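Local coordinates for single-stranded DNA-binding protein (Thermotoga maritima, PDB 1Z9F) that probably binds single-stranded DNA as a homotetramer of OB-fold subunits, at residues A[27-31]-A[40-44]. Sequence-based numbering, arbitrary orientation.
Sequences RDPEE and VTTFT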
loop_
_atom_site.group_PDB
_atom_site.type_symbol
_atom_site.label_atom_id
_atom_site.label_comp_id
_atom_site.label_asym_id
_atom_site.label_seq_id
_atom_site.Cartn_x
_atom_site.Cartn_y
_atom_site.Cartn_z
ATOM N N ARG A 27 -11.235 -10.307 11.060
ATOM C CA ARG A 27 -11.462 -11.712 11.382
ATOM C C ARG A 27 -10.157 -12.438 11.705
ATOM O O ARG A 27 -9.054 -11.934 11.446
ATOM C CB ARG A 27 -12.261 -12.451 10.290
ATOM C CG ARG A 27 -12.024 -12.012 8.845
ATOM C CD ARG A 27 -13.164 -12.518 7.948
ATOM N NE ARG A 27 -13.435 -11.626 6.820
ATOM C CZ ARG A 27 -14.494 -11.721 6.013
ATOM N NH1 ARG A 27 -15.425 -12.666 6.185
ATOM N NH2 ARG A 27 -14.631 -10.848 5.019
ATOM N N ASP A 28 -10.325 -13.628 12.279
ATOM C CA ASP A 28 -9.227 -14.435 12.790
ATOM C C ASP A 28 -8.289 -14.865 11.670
ATOM O O ASP A 28 -8.713 -15.029 10.523
ATOM C CB ASP A 28 -9.771 -15.666 13.532
ATOM C CG ASP A 28 -10.622 -15.291 14.737
ATOM O OD1 ASP A 28 -10.295 -14.282 15.404
ATOM O OD2 ASP A 28 -11.617 -15.992 15.013
ATOM N N PRO A 29 -6.996 -15.009 11.994
ATOM C CA PRO A 29 -6.019 -15.383 10.986
ATOM C C PRO A 29 -6.200 -16.809 10.459
ATOM O O PRO A 29 -6.687 -17.688 11.177
ATOM C CB PRO A 29 -4.687 -15.227 11.715
ATOM C CG PRO A 29 -5.009 -15.302 13.145
ATOM C CD PRO A 29 -6.383 -14.794 13.316
ATOM N N GLU A 30 -5.827 -17.013 9.200
ATOM C CA GLU A 30 -5.879 -18.327 8.575
ATOM C C GLU A 30 -4.465 -18.871 8.453
ATOM O O GLU A 30 -3.656 -18.304 7.714
ATOM C CB GLU A 30 -6.514 -18.237 7.188
ATOM C CG GLU A 30 -8.007 -17.973 7.215
ATOM C CD GLU A 30 -8.622 -17.957 5.829
ATOM O OE1 GLU A 30 -8.074 -17.276 4.931
ATOM O OE2 GLU A 30 -9.654 -18.634 5.635
ATOM N N GLU A 31 -4.166 -19.941 9.196
ATOM C CA GLU A 31 -2.903 -20.674 9.037
ATOM C C GLU A 31 -3.047 -21.646 7.883
ATOM O O GLU A 31 -4.062 -22.325 7.731
ATOM C CB GLU A 31 -2.506 -21.439 10.303
ATOM C CG GLU A 31 -1.162 -22.212 10.242
ATOM C CD GLU A 31 0.085 -21.325 10.353
ATOM O OE1 GLU A 31 0.246 -20.395 9.540
ATOM O OE2 GLU A 31 0.923 -21.581 11.246
ATOM N N VAL A 40 2.276 -20.059 6.591
ATOM C CA VAL A 40 1.720 -18.821 6.061
ATOM C C VAL A 40 0.417 -18.546 6.775
ATOM O O VAL A 40 -0.453 -19.402 6.856
ATOM C CB VAL A 40 1.442 -18.909 4.547
ATOM C CG1 VAL A 40 1.326 -17.545 3.946
ATOM C CG2 VAL A 40 2.536 -19.689 3.863
ATOM N N THR A 41 0.304 -17.343 7.302
ATOM C CA THR A 41 -0.878 -16.902 7.992
ATOM C C THR A 41 -1.310 -15.592 7.328
ATOM O O THR A 41 -0.498 -14.725 7.046
ATOM C CB THR A 41 -0.602 -16.732 9.494
ATOM O OG1 THR A 41 -0.099 -17.971 10.024
ATOM C CG2 THR A 41 -1.857 -16.343 10.238
ATOM N N THR A 42 -2.591 -15.510 7.008
ATOM C CA THR A 42 -3.148 -14.348 6.409
ATOM C C THR A 42 -4.228 -13.835 7.334
ATOM O O THR A 42 -4.793 -14.587 8.133
ATOM C CB THR A 42 -3.723 -14.622 5.005
ATOM O OG1 THR A 42 -4.835 -15.532 5.084
ATOM C CG2 THR A 42 -2.643 -15.184 4.092
ATOM N N PHE A 43 -4.454 -12.528 7.240
ATOM C CA PHE A 43 -5.545 -11.859 7.920
ATOM C C PHE A 43 -5.712 -10.486 7.293
ATOM O O PHE A 43 -4.810 -9.975 6.654
ATOM C CB PHE A 43 -5.303 -11.752 9.429
ATOM C CG PHE A 43 -4.023 -11.083 9.805
ATOM C CD1 PHE A 43 -2.838 -11.799 9.844
ATOM C CD2 PHE A 43 -4.005 -9.748 10.176
ATOM C CE1 PHE A 43 -1.640 -11.192 10.225
ATOM C CE2 PHE A 43 -2.809 -9.117 10.556
ATOM C CZ PHE A 43 -1.624 -9.846 10.578
ATOM N N THR A 44 -6.899 -9.927 7.441
ATOM C CA THR A 44 -7.225 -8.658 6.855
ATOM C C THR A 44 -7.517 -7.747 8.016
ATOM O O THR A 44 -8.165 -8.149 8.992
ATOM C CB THR A 44 -8.437 -8.723 5.877
ATOM O OG1 THR A 44 -9.659 -8.454 6.578
ATOM C CG2 THR A 44 -8.521 -10.102 5.159
#
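E30 and T42 form an antiparallel, hydrogen-bonded pair at the centre of this contact, which joins strands 16-33 and 39-48, the first beta hairpin of the OB fold. Two successive bridges, E30 with T42 and E31 with T41, set the register of the two strands here. E30 N donates to T42 O at 2.8 Å, and T42 N returns a longer bond of 3.1 Å to E30 O. That same E30 O also receives a CA-H...O contact from T41 CA at 3.1 Å.

One residue on, E31 and T41 form a non-hydrogen-bonded pair whose side chains share the face of the sheet that meets helix 71-80. With CG of E31 anti to the backbone N (chi1 -178°), the bend at chi2 carries the carboxylate across to the neighbouring strand, OE1 beside T41 OG1. T41 OG1 is also hydrogen-bonded to A74 O of helix 71-80. T41 CG2 turns the other way and packs tightly on P29 CB, 3.4 Å apart. P29 CB also sits 4.2 Å from F43 CB, extending the apolar patch.

On this face, R78 meets both E31 and T41, A77 packs on T41 and F43, and L81 adjoins P29 and F43. Along its other edge, strand 39-48 continues the sheet through backbone hydrogen bonds between T41 and T69 and between F43 and I67 of strand 62-70.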